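Local atomic coordinates of glycosyl hydrolase family 26 (Bacteroides ovatus, PDB entry 4ZXO), a protein that probably hydrolyses beta-mannosidic linkages in the backbone of galactomannan, as a family 26 beta-mannanase of a gut Bacteroides. Residues P209-D214 with I245-K250; K250-L255 with P288-Y293. One frame throughout, in Å; residues are numbered along the deposited sequence.

Interaction 1 of 2, residues P209-D214 with I245-K250; sequences PGMESD and IKQLNK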
loop_
_atom_site.group_PDB
_atom_site.type_symbol
_atom_site.label_atom_id
_atom_site.label_comp_id
_atom_site.label_asym_id
_atom_site.label_seq_id
_atom_site.Cartn_x
_atom_site.Cartn_y
_atom_site.Cartn_z
ATOM N N PRO A 209 9.097 -1.531 -4.660
ATOM C CA PRO A 209 10.445 -1.136 -4.240
ATOM C C PRO A 209 10.548 0.382 -4.129
ATOM O O PRO A 209 9.657 1.109 -4.595
ATOM C CB PRO A 209 11.338 -1.650 -5.389
ATOM C CG PRO A 209 10.459 -1.458 -6.587
ATOM C CD PRO A 209 9.052 -1.929 -6.085
ATOM N N GLY A 210 11.590 0.842 -3.459
ATOM C CA GLY A 210 11.848 2.256 -3.320
ATOM C C GLY A 210 12.547 2.867 -4.533
ATOM O O GLY A 210 12.340 2.436 -5.679
ATOM N N MET A 211 13.386 3.882 -4.291
ATOM C CA MET A 211 14.011 4.630 -5.388
ATOM C C MET A 211 15.434 4.180 -5.756
ATOM O O MET A 211 16.110 4.866 -6.512
ATOM C CB MET A 211 14.019 6.147 -5.079
ATOM C CG MET A 211 14.496 6.535 -3.681
ATOM S SD MET A 211 16.127 6.029 -3.339
ATOM C CE MET A 211 17.160 7.063 -4.386
ATOM N N GLU A 212 15.879 3.012 -5.290
ATOM C CA GLU A 212 17.250 2.598 -5.582
ATOM C C GLU A 212 17.430 2.348 -7.058
ATOM O O GLU A 212 18.511 2.612 -7.603
ATOM C CB GLU A 212 17.619 1.316 -4.805
ATOM C CG GLU A 212 17.713 1.534 -3.294
ATOM C CD GLU A 212 16.371 1.640 -2.582
ATOM O OE1 GLU A 212 15.338 1.148 -3.082
ATOM O OE2 GLU A 212 16.339 2.271 -1.507
ATOM N N SER A 213 16.399 1.789 -7.699
ATOM C CA SER A 213 16.492 1.460 -9.114
ATOM C C SER A 213 16.580 2.725 -9.949
ATOM O O SER A 213 15.800 3.641 -9.761
ATOM C CB SER A 213 15.257 0.672 -9.570
ATOM O OG SER A 213 15.100 -0.522 -8.818
ATOM N N ASP A 214 17.511 2.756 -10.890
ATOM C CA ASP A 214 17.609 3.911 -11.782
ATOM C C ASP A 214 16.984 3.724 -13.135
ATOM O O ASP A 214 16.869 4.675 -13.880
ATOM C CB ASP A 214 19.062 4.312 -11.972
ATOM C CG ASP A 214 19.586 5.169 -10.823
ATOM O OD1 ASP A 214 18.809 5.791 -10.061
ATOM O OD2 ASP A 214 20.822 5.262 -10.714
ATOM N N ILE A 245 12.063 15.681 -5.971
ATOM C CA ILE A 245 11.455 15.953 -7.268
ATOM C C ILE A 245 12.165 15.132 -8.344
ATOM O O ILE A 245 11.507 14.515 -9.155
ATOM C CB ILE A 245 11.478 17.477 -7.581
ATOM C CG1 ILE A 245 10.444 18.156 -6.681
ATOM C CG2 ILE A 245 11.061 17.745 -9.016
ATOM C CD1 ILE A 245 10.589 19.647 -6.626
ATOM N N LYS A 246 13.494 15.089 -8.308
ATOM C CA LYS A 246 14.260 14.295 -9.276
ATOM C C LYS A 246 13.920 12.792 -9.140
ATOM O O LYS A 246 13.636 12.103 -10.113
ATOM C CB LYS A 246 15.786 14.527 -9.087
ATOM C CG LYS A 246 16.696 13.606 -9.897
ATOM C CD LYS A 246 18.173 14.108 -9.958
ATOM C CE LYS A 246 19.085 13.173 -10.853
ATOM N NZ LYS A 246 20.394 13.782 -11.437
ATOM N N GLN A 247 14.003 12.285 -7.923
ATOM C CA GLN A 247 13.842 10.863 -7.727
ATOM C C GLN A 247 12.414 10.399 -7.899
ATOM O O GLN A 247 12.196 9.287 -8.441
ATOM C CB GLN A 247 14.311 10.482 -6.347
ATOM C CG GLN A 247 15.824 10.639 -6.190
ATOM C CD GLN A 247 16.611 9.714 -7.120
ATOM O OE1 GLN A 247 16.161 8.615 -7.424
ATOM N NE2 GLN A 247 17.802 10.165 -7.575
ATOM N N LEU A 248 11.441 11.243 -7.506
ATOM C CA LEU A 248 10.046 10.851 -7.750
ATOM C C LEU A 248 9.739 10.889 -9.249
ATOM O O LEU A 248 9.098 9.976 -9.775
ATOM C CB LEU A 248 9.075 11.751 -6.971
ATOM C CG LEU A 248 7.619 11.289 -7.029
ATOM C CD1 LEU A 248 7.421 9.789 -6.545
ATOM C CD2 LEU A 248 6.729 12.302 -6.310
ATOM N N ASN A 249 10.136 11.961 -9.945
ATOM C CA ASN A 249 9.969 11.915 -11.385
ATOM C C ASN A 249 10.642 10.693 -12.005
ATOM O O ASN A 249 10.076 10.070 -12.902
ATOM C CB ASN A 249 10.524 13.175 -12.051
ATOM C CG ASN A 249 9.509 14.315 -12.065
ATOM O OD1 ASN A 249 8.446 14.228 -12.704
ATOM N ND2 ASN A 249 9.808 15.360 -11.336
ATOM N N LYS A 250 11.868 10.383 -11.584
ATOM C CA LYS A 250 12.558 9.228 -12.104
ATOM C C LYS A 250 11.736 7.947 -11.862
ATOM O O LYS A 250 11.541 7.145 -12.793
ATOM C CB LYS A 250 13.921 9.085 -11.442
ATOM C CG LYS A 250 14.700 7.921 -11.964
ATOM C CD LYS A 250 15.849 7.578 -10.981
ATOM C CE LYS A 250 15.321 6.712 -9.845
ATOM N NZ LYS A 250 16.382 6.408 -8.836
HETATM O O HOH W 1 19.287 8.512 -9.475
#

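Interaction 2 of 2, residues K250-L255 with P288-Y293; sequences KMLTIL and PVIEKY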
loop_
_atom_site.group_PDB
_atom_site.type_symbol
_atom_site.label_atom_id
_atom_site.label_comp_id
_atom_site.label_asym_id
_atom_site.label_seq_id
_atom_site.Cartn_x
_atom_site.Cartn_y
_atom_site.Cartn_z
ATOM N N LYS A 250 11.868 10.383 -11.584
ATOM C CA LYS A 250 12.558 9.228 -12.104
ATOM C C LYS A 250 11.736 7.947 -11.862
ATOM O O LYS A 250 11.541 7.145 -12.793
ATOM C CB LYS A 250 13.921 9.085 -11.442
ATOM C CG LYS A 250 14.700 7.921 -11.964
ATOM C CD LYS A 250 15.849 7.578 -10.981
ATOM C CE LYS A 250 15.321 6.712 -9.845
ATOM N NZ LYS A 250 16.382 6.408 -8.836
ATOM N N MET A 251 11.265 7.734 -10.625
ATOM C CA MET A 251 10.530 6.492 -10.385
ATOM C C MET A 251 9.182 6.455 -11.081
ATOM O O MET A 251 8.787 5.390 -11.555
ATOM C CB MET A 251 10.289 6.282 -8.876
ATOM C CG MET A 251 11.547 5.958 -8.096
ATOM S SD MET A 251 12.663 4.706 -8.826
ATOM C CE MET A 251 11.540 3.299 -8.909
ATOM N N LEU A 252 8.449 7.577 -11.130
ATOM C CA LEU A 252 7.167 7.504 -11.813
ATOM C C LEU A 252 7.338 7.342 -13.331
ATOM O O LEU A 252 6.477 6.720 -13.956
ATOM C CB LEU A 252 6.335 8.753 -11.496
ATOM C CG LEU A 252 6.066 8.864 -9.982
ATOM C CD1 LEU A 252 5.091 10.050 -9.722
ATOM C CD2 LEU A 252 5.542 7.536 -9.392
ATOM N N THR A 253 8.431 7.869 -13.907
ATOM C CA THR A 253 8.755 7.610 -15.313
ATOM C C THR A 253 9.004 6.102 -15.510
ATOM O O THR A 253 8.530 5.468 -16.473
ATOM C CB THR A 253 9.980 8.459 -15.714
ATOM O OG1 THR A 253 9.553 9.836 -15.683
ATOM C CG2 THR A 253 10.477 8.132 -17.150
ATOM N N ILE A 254 9.780 5.518 -14.603
ATOM C CA ILE A 254 10.024 4.071 -14.643
ATOM C C ILE A 254 8.721 3.283 -14.530
ATOM O O ILE A 254 8.472 2.385 -15.338
ATOM C CB ILE A 254 10.989 3.660 -13.532
ATOM C CG1 ILE A 254 12.406 4.080 -13.916
ATOM C CG2 ILE A 254 10.925 2.120 -13.248
ATOM C CD1 ILE A 254 13.379 4.035 -12.744
ATOM N N LEU A 255 7.863 3.654 -13.582
ATOM C CA LEU A 255 6.575 2.986 -13.414
ATOM C C LEU A 255 5.715 3.095 -14.656
ATOM O O LEU A 255 5.127 2.093 -15.094
ATOM C CB LEU A 255 5.748 3.563 -12.245
ATOM C CG LEU A 255 6.195 3.248 -10.845
ATOM C CD1 LEU A 255 5.142 3.652 -9.862
ATOM C CD2 LEU A 255 6.525 1.792 -10.678
ATOM N N PRO A 288 2.468 18.988 -8.578
ATOM C CA PRO A 288 3.072 19.201 -9.916
ATOM C C PRO A 288 3.861 18.022 -10.430
ATOM O O PRO A 288 3.980 17.880 -11.649
ATOM C CB PRO A 288 4.014 20.391 -9.721
ATOM C CG PRO A 288 3.425 21.152 -8.533
ATOM C CD PRO A 288 2.839 20.049 -7.610
ATOM N N VAL A 289 4.333 17.152 -9.538
ATOM C CA VAL A 289 5.000 15.947 -9.992
ATOM C C VAL A 289 3.996 14.883 -10.366
ATOM O O VAL A 289 4.047 14.395 -11.488
ATOM C CB VAL A 289 5.962 15.373 -8.932
ATOM C CG1 VAL A 289 6.594 14.072 -9.450
ATOM C CG2 VAL A 289 7.055 16.392 -8.642
ATOM N N ILE A 290 3.070 14.538 -9.462
ATOM C CA ILE A 290 2.259 13.351 -9.703
ATOM C C ILE A 290 1.239 13.567 -10.818
ATOM O O ILE A 290 0.862 12.606 -11.478
ATOM C CB ILE A 290 1.542 12.828 -8.429
ATOM C CG1 ILE A 290 0.556 13.840 -7.868
ATOM C CG2 ILE A 290 2.570 12.440 -7.355
ATOM C CD1 ILE A 290 -0.248 13.292 -6.709
ATOM N N GLU A 291 0.830 14.812 -11.075
ATOM C CA GLU A 291 -0.200 15.037 -12.088
ATOM C C GLU A 291 0.280 14.743 -13.487
ATOM O O GLU A 291 -0.553 14.649 -14.403
ATOM C CB GLU A 291 -0.732 16.462 -12.021
ATOM C CG GLU A 291 0.267 17.507 -12.479
ATOM C CD GLU A 291 -0.256 18.932 -12.285
ATOM O OE1 GLU A 291 -1.470 19.078 -11.998
ATOM O OE2 GLU A 291 0.530 19.896 -12.421
ATOM N N LYS A 292 1.587 14.555 -13.652
ATOM C CA LYS A 292 2.160 14.253 -14.967
ATOM C C LYS A 292 2.109 12.756 -15.316
ATOM O O LYS A 292 2.513 12.351 -16.397
ATOM C CB LYS A 292 3.622 14.728 -15.027
ATOM C CG LYS A 292 3.850 16.216 -14.721
ATOM C CD LYS A 292 5.229 16.633 -15.058
ATOM C CE LYS A 292 6.267 15.999 -14.194
ATOM N NZ LYS A 292 7.643 16.436 -14.686
ATOM N N TYR A 293 1.615 11.936 -14.393
ATOM C CA TYR A 293 1.716 10.485 -14.555
ATOM C C TYR A 293 0.379 9.851 -14.283
ATOM O O TYR A 293 -0.368 10.333 -13.444
ATOM C CB TYR A 293 2.759 9.896 -13.586
ATOM C CG TYR A 293 4.120 10.500 -13.769
ATOM C CD1 TYR A 293 4.992 10.028 -14.782
ATOM C CD2 TYR A 293 4.553 11.557 -12.964
ATOM C CE1 TYR A 293 6.217 10.580 -14.950
ATOM C CE2 TYR A 293 5.777 12.130 -13.180
ATOM C CZ TYR A 293 6.617 11.626 -14.125
ATOM O OH TYR A 293 7.871 12.193 -14.337
#

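Interaction 1 of 2, residues P209-D214 with I245-K250
The methyl of Met211 lies over one face of the Gln247 amide, at its oxygen end, CE being 3.6 Å from OE1; Lys250 NZ instead meets OE1 in the carbonyl plane, in a hydrogen bond of 2.6 Å. The carboxylate of Asp214 offers OD1 to Lys250 NZ in a salt bridge of 2.8 Å, the ammonium standing nearly in line with the C-O bond. A water receives a hydrogen bond from Gln247 NE2 and donates one to Asp214 OD1, tying the two groups together a second time. Lys250 reaches the loop with CG anti to the backbone N (chi1 -179°) and a bend at chi3 (83°) that carries CE to 3.1 Å from Ser213 O. From there NZ donates to Met211 O at 2.8 Å, with the donor tilted from the carbonyl plane, and more weakly to Ser213 O. The loop 209-214, which follows barrel strand 203-207, is thus pinned to the outer helix 241-262. One ammonium group gathers four oxygens, only one of them from a carboxylate, an environment that would be expected to stabilise its positive charge.

Interaction 2 of 2, residues K250-L255 with P288-Y293
Leu252 and Tyr293 form the tight part of this contact. CB of Leu252 sits over the centre of the tyrosine ring, 3.5 Å from the centroid and 7° off the ring normal, a CH-pi contact. Its CD1 branch, anti to CA (chi2 -174°), reaches past the centre to the CD2 side of the ring, 3.6 Å from Tyr293 CD2. CD1 also touches, more loosely, Ile290 CG2 (4.2 Å) and Val289 CG1 (4.3 Å). Toward solvent the contact thins to the exposed Thr253, whose OG1 stands at the ring edge near its plane, 3.5 Å from Tyr293 CE1. That hydroxyl is hydrogen-bonded to Asn249 O, and the phenol OH to Asn249 OD1, which binds both polar ends to the preceding turn of helix 241-262. An alanine in place of Tyr293 would probably open a gap beside Leu252 CB and CD1 and leave Asn249 OD1 without its phenol partner. A type I turn from Ile290 to Tyr293, closed by the bond from Tyr293 N to Ile290 O, brings the ring back against helix 241-262. The contact thus joins helix 241-262 to the end of helix 281-290 and the turn after it, on the outside of the TIM-barrel strands: Leu252 also touches Thr234 of strand 231-235 and Leu295 of strand 295-300, and Ile290 packs on Leu295 and Val298.

How the interactions relate
Both contacts use helix 241-262 and share Lys250, whose side chain serves interaction 1 while its backbone O accepts from Ile254 N within interaction 2. Their centres lie about 9 Å apart. Asn249, from the helical segment of interaction 1, bridges them directly, its OD1 lying 2.7 Å from Tyr293 OH. Met251 of interaction 2 packs back against the loop, its SD 3.4 Å from Ser213 O. The helix thus meets loop 209-214 through polar groups and segment 288-293 mainly through apolar ones. Each centre is about 17 Å from that of the chain, and the Ile290 side chain is about 11 Å from the bound potassium ion.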